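Local coordinates for protein chitosanase (Gynuella sunshinyii YC6258, PDB 6X2Q) that binds chitotetraose in its sugar-binding cleft and probably hydrolyses chitosan as a family 46 glycoside hydrolase, at residues 131-143 / 214-226. Residues are numbered along the deposited sequence; the frame is centred on the assembly and turned at random.
Sequences AQMPLTLLALYDA and LMKLLKQGNTDLH
L135 holds its CG trans to the backbone N (chi1 176°), which carries both methyls to L217 and L218, while L214, whose CG lies anti to the carbonyl carbon, reaches back toward helix 134-143. The side chains of L135 and L218 meet at about a right angle, with L135 CD2 3.6 Å from L218 CB; L135 CD1 meets L217 CB. L214 is a knob among L135, L138, A139 and D142: its CD2 packs 3.8 Å from L138 CD2, its CD1 against A139. The D142 carboxylate beside this knob is paired with R210 and R188.

At the start of helix 134-143, L135 N donates to T223 O (2.9 Å, N-H...O 163°), the donor above the carbonyl plane. P134 CD lies 3.2 Å from T223 O, and M133 SD 3.6 Å from T223 CB. L225 lays CD1 3.5 Å from P134 O and CD2 against L138; an alanine here would probably leave a gap between the T223-L225 loop and P134, L135 and L138.

Helix 209-219 ends in a Schellman motif with G221 as C-prime residue, N222 N bonding L217 O at 3.0 Å. The axes of 134-143 and 214-219, 10.8 Å apart and at 171°, run antiparallel, with L214 as knob and the turn after one helix tied to the start of the other, within the mainly helical, lysozyme-clan fold of family 46.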
loop_
_atom_site.group_PDB
_atom_site.type_symbol
_atom_site.label_atom_id
_atom_site.label_comp_id
_atom_site.label_asym_id
_atom_site.label_seq_id
_atom_site.Cartn_x
_atom_site.Cartn_y
_atom_site.Cartn_z
ATOM N N ALA A 131 -3.399 18.564 4.553
ATOM C CA ALA A 131 -3.615 18.248 3.144
ATOM C C ALA A 131 -5.107 18.135 2.845
ATOM O O ALA A 131 -5.850 17.478 3.576
ATOM C CB ALA A 131 -2.905 16.945 2.775
ATOM N N GLN A 132 -5.547 18.750 1.751
ATOM C CA GLN A 132 -6.961 18.746 1.439
ATOM C C GLN A 132 -7.300 18.308 0.025
ATOM O O GLN A 132 -8.484 18.100 -0.268
ATOM C CB GLN A 132 -7.552 20.137 1.706
ATOM C CG GLN A 132 -7.551 20.453 3.198
ATOM C CD GLN A 132 -8.419 21.616 3.553
ATOM O OE1 GLN A 132 -7.994 22.759 3.455
ATOM N NE2 GLN A 132 -9.648 21.339 3.976
ATOM N N MET A 133 -6.333 18.166 -0.852
ATOM C CA MET A 133 -6.680 17.703 -2.184
ATOM C C MET A 133 -6.803 16.183 -2.178
ATOM O O MET A 133 -5.926 15.497 -1.640
ATOM C CB MET A 133 -5.637 18.152 -3.205
ATOM C CG MET A 133 -5.273 19.636 -3.109
ATOM S SD MET A 133 -4.242 20.187 -4.494
ATOM C CE MET A 133 -2.748 19.204 -4.199
ATOM N N PRO A 134 -7.872 15.627 -2.741
ATOM C CA PRO A 134 -7.990 14.160 -2.804
ATOM C C PRO A 134 -6.765 13.455 -3.387
ATOM O O PRO A 134 -6.415 12.350 -2.933
ATOM C CB PRO A 134 -9.231 13.970 -3.679
ATOM C CG PRO A 134 -10.073 15.206 -3.384
ATOM C CD PRO A 134 -9.090 16.326 -3.206
ATOM N N LEU A 135 -6.099 14.074 -4.373
ATOM C CA LEU A 135 -4.913 13.466 -4.979
ATOM C C LEU A 135 -3.802 13.287 -3.949
ATOM O O LEU A 135 -3.124 12.250 -3.929
ATOM C CB LEU A 135 -4.416 14.329 -6.147
ATOM C CG LEU A 135 -3.123 13.859 -6.817
ATOM C CD1 LEU A 135 -3.368 12.521 -7.475
ATOM C CD2 LEU A 135 -2.620 14.855 -7.845
ATOM N N THR A 136 -3.594 14.292 -3.087
ATOM C CA THR A 136 -2.622 14.153 -2.002
ATOM C C THR A 136 -2.976 12.985 -1.075
ATOM O O THR A 136 -2.088 12.248 -0.627
ATOM C CB THR A 136 -2.534 15.464 -1.220
ATOM O OG1 THR A 136 -2.364 16.525 -2.145
ATOM C CG2 THR A 136 -1.336 15.486 -0.266
ATOM N N LEU A 137 -4.269 12.798 -0.778
ATOM C CA LEU A 137 -4.679 11.678 0.068
ATOM C C LEU A 137 -4.379 10.349 -0.610
ATOM O O LEU A 137 -3.904 9.403 0.032
ATOM C CB LEU A 137 -6.174 11.784 0.402
ATOM C CG LEU A 137 -6.607 12.671 1.581
ATOM C CD1 LEU A 137 -5.855 13.991 1.624
ATOM C CD2 LEU A 137 -8.126 12.931 1.567
ATOM N N LEU A 138 -4.655 10.265 -1.910
ATOM C CA LEU A 138 -4.359 9.054 -2.649
ATOM C C LEU A 138 -2.859 8.771 -2.621
ATOM O O LEU A 138 -2.435 7.646 -2.329
ATOM C CB LEU A 138 -4.879 9.210 -4.079
ATOM C CG LEU A 138 -4.467 8.106 -5.049
ATOM C CD1 LEU A 138 -5.057 6.768 -4.617
ATOM C CD2 LEU A 138 -4.915 8.464 -6.450
ATOM N N ALA A 139 -2.046 9.805 -2.848
ATOM C CA ALA A 139 -0.598 9.631 -2.857
ATOM C C ALA A 139 -0.090 9.176 -1.501
ATOM O O ALA A 139 0.803 8.325 -1.421
ATOM C CB ALA A 139 0.085 10.934 -3.265
ATOM N N LEU A 140 -0.639 9.731 -0.416
ATOM C CA LEU A 140 -0.213 9.259 0.899
ATOM C C LEU A 140 -0.672 7.834 1.155
ATOM O O LEU A 140 0.029 7.064 1.823
ATOM C CB LEU A 140 -0.746 10.177 1.997
ATOM C CG LEU A 140 -0.202 11.600 1.942
ATOM C CD1 LEU A 140 -1.024 12.510 2.872
ATOM C CD2 LEU A 140 1.265 11.641 2.294
ATOM N N TYR A 141 -1.838 7.470 0.633
ATOM C CA TYR A 141 -2.383 6.146 0.910
ATOM C C TYR A 141 -1.622 5.076 0.135
ATOM O O TYR A 141 -1.278 4.017 0.681
ATOM C CB TYR A 141 -3.860 6.139 0.561
ATOM C CG TYR A 141 -4.574 4.821 0.717
ATOM C CD1 TYR A 141 -4.346 3.994 1.809
ATOM C CD2 TYR A 141 -5.512 4.427 -0.226
ATOM C CE1 TYR A 141 -5.036 2.796 1.940
ATOM C CE2 TYR A 141 -6.196 3.255 -0.112
ATOM C CZ TYR A 141 -5.960 2.437 0.968
ATOM O OH TYR A 141 -6.664 1.261 1.048
ATOM N N ASP A 142 -1.341 5.353 -1.140
ATOM C CA ASP A 142 -0.527 4.449 -1.934
ATOM C C ASP A 142 0.864 4.307 -1.340
ATOM O O ASP A 142 1.402 3.200 -1.278
ATOM C CB ASP A 142 -0.444 4.952 -3.373
ATOM C CG ASP A 142 0.294 3.985 -4.280
ATOM O OD1 ASP A 142 -0.219 2.857 -4.442
ATOM O OD2 ASP A 142 1.375 4.341 -4.824
ATOM N N ALA A 143 1.462 5.417 -0.889
ATOM C CA ALA A 143 2.797 5.336 -0.300
ATOM C C ALA A 143 2.785 4.554 1.012
ATOM O O ALA A 143 3.715 3.785 1.294
ATOM C CB ALA A 143 3.380 6.743 -0.095
ATOM N N LEU A 214 0.721 9.223 -10.529
ATOM C CA LEU A 214 0.267 10.278 -9.631
ATOM C C LEU A 214 0.780 11.646 -10.073
ATOM O O LEU A 214 0.069 12.652 -9.954
ATOM C CB LEU A 214 0.712 9.967 -8.205
ATOM C CG LEU A 214 0.212 8.656 -7.583
ATOM C CD1 LEU A 214 1.009 8.311 -6.323
ATOM C CD2 LEU A 214 -1.265 8.755 -7.278
ATOM N N MET A 215 2.027 11.712 -10.552
ATOM C CA MET A 215 2.558 12.968 -11.069
ATOM C C MET A 215 1.781 13.435 -12.297
ATOM O O MET A 215 1.541 14.636 -12.470
ATOM C CB MET A 215 4.049 12.813 -11.401
ATOM C CG MET A 215 4.705 14.089 -11.882
ATOM S SD MET A 215 4.879 15.303 -10.554
ATOM C CE MET A 215 6.256 14.623 -9.625
ATOM N N LYS A 216 1.395 12.501 -13.169
ATOM C CA LYS A 216 0.620 12.851 -14.353
ATOM C C LYS A 216 -0.721 13.482 -13.954
ATOM O O LYS A 216 -1.092 14.554 -14.458
ATOM C CB LYS A 216 0.435 11.600 -15.220
ATOM C CG LYS A 216 -0.350 11.796 -16.521
ATOM C CD LYS A 216 -0.876 10.457 -17.095
ATOM C CE LYS A 216 -2.213 10.008 -16.440
ATOM N NZ LYS A 216 -2.883 8.870 -17.173
ATOM N N LEU A 217 -1.436 12.850 -13.008
ATOM C CA LEU A 217 -2.677 13.434 -12.499
ATOM C C LEU A 217 -2.430 14.816 -11.912
ATOM O O LEU A 217 -3.238 15.733 -12.100
ATOM C CB LEU A 217 -3.322 12.519 -11.447
ATOM C CG LEU A 217 -3.702 11.108 -11.905
ATOM C CD1 LEU A 217 -4.370 10.323 -10.795
ATOM C CD2 LEU A 217 -4.602 11.167 -13.132
ATOM N N LEU A 218 -1.319 14.988 -11.193
ATOM C CA LEU A 218 -1.034 16.298 -10.625
ATOM C C LEU A 218 -0.774 17.324 -11.724
ATOM O O LEU A 218 -1.299 18.440 -11.670
ATOM C CB LEU A 218 0.148 16.214 -9.660
ATOM C CG LEU A 218 0.631 17.552 -9.087
ATOM C CD1 LEU A 218 -0.508 18.280 -8.352
ATOM C CD2 LEU A 218 1.812 17.330 -8.151
ATOM N N LYS A 219 -0.003 16.950 -12.755
ATOM C CA LYS A 219 0.306 17.912 -13.815
ATOM C C LYS A 219 -0.911 18.250 -14.671
ATOM O O LYS A 219 -0.969 19.336 -15.257
ATOM C CB LYS A 219 1.432 17.388 -14.709
ATOM C CG LYS A 219 2.797 17.929 -14.318
ATOM C CD LYS A 219 3.848 16.851 -14.377
ATOM C CE LYS A 219 4.203 16.518 -15.809
ATOM N NZ LYS A 219 5.534 15.819 -15.857
ATOM N N GLN A 220 -1.866 17.338 -14.793
ATOM C CA GLN A 220 -3.086 17.616 -15.532
ATOM C C GLN A 220 -4.141 18.320 -14.688
ATOM O O GLN A 220 -5.266 18.517 -15.158
ATOM C CB GLN A 220 -3.656 16.323 -16.102
ATOM C CG GLN A 220 -2.746 15.679 -17.113
ATOM C CD GLN A 220 -3.252 14.331 -17.538
ATOM O OE1 GLN A 220 -3.955 13.657 -16.782
ATOM N NE2 GLN A 220 -2.899 13.919 -18.745
ATOM N N GLY A 221 -3.806 18.701 -13.460
ATOM C CA GLY A 221 -4.751 19.409 -12.627
ATOM C C GLY A 221 -5.869 18.570 -12.048
ATOM O O GLY A 221 -6.824 19.134 -11.505
ATOM N N ASN A 222 -5.787 17.240 -12.131
ATOM C CA ASN A 222 -6.808 16.395 -11.516
ATOM C C ASN A 222 -6.434 16.087 -10.064
ATOM O O ASN A 222 -6.177 14.952 -9.675
ATOM C CB ASN A 222 -7.021 15.131 -12.334
ATOM C CG ASN A 222 -8.294 14.394 -11.934
ATOM O OD1 ASN A 222 -8.856 14.660 -10.869
ATOM N ND2 ASN A 222 -8.745 13.458 -12.771
ATOM N N THR A 223 -6.408 17.151 -9.257
ATOM C CA THR A 223 -6.109 17.056 -7.836
ATOM C C THR A 223 -7.321 16.654 -6.999
ATOM O O THR A 223 -7.173 16.401 -5.797
ATOM C CB THR A 223 -5.586 18.393 -7.328
ATOM O OG1 THR A 223 -6.624 19.370 -7.483
ATOM C CG2 THR A 223 -4.334 18.827 -8.114
ATOM N N ASP A 224 -8.507 16.624 -7.600
ATOM C CA ASP A 224 -9.746 16.330 -6.911
ATOM C C ASP A 224 -10.280 14.954 -7.272
ATOM O O ASP A 224 -11.317 14.539 -6.731
ATOM C CB ASP A 224 -10.792 17.421 -7.213
ATOM C CG ASP A 224 -11.184 17.473 -8.688
ATOM O OD1 ASP A 224 -10.318 17.235 -9.565
ATOM O OD2 ASP A 224 -12.370 17.763 -8.975
ATOM N N LEU A 225 -9.579 14.226 -8.150
ATOM C CA LEU A 225 -9.910 12.837 -8.477
ATOM C C LEU A 225 -11.339 12.732 -9.004
ATOM O O LEU A 225 -12.152 11.957 -8.506
ATOM C CB LEU A 225 -9.703 11.910 -7.272
ATOM C CG LEU A 225 -8.273 11.763 -6.753
ATOM C CD1 LEU A 225 -8.241 10.824 -5.563
ATOM C CD2 LEU A 225 -7.339 11.285 -7.860
ATOM N N HIS A 226 -11.639 13.542 -10.006
ATOM C CA HIS A 226 -12.915 13.531 -10.694
ATOM C C HIS A 226 -12.855 12.611 -11.908
ATOM O O HIS A 226 -11.811 12.494 -12.556
ATOM C CB HIS A 226 -13.289 14.941 -11.139
ATOM C CG HIS A 226 -12.357 15.517 -12.152
ATOM N ND1 HIS A 226 -11.359 16.408 -11.820
ATOM C CD2 HIS A 226 -12.265 15.325 -13.487
ATOM C CE1 HIS A 226 -10.697 16.746 -12.910
ATOM N NE2 HIS A 226 -11.227 16.103 -13.936
#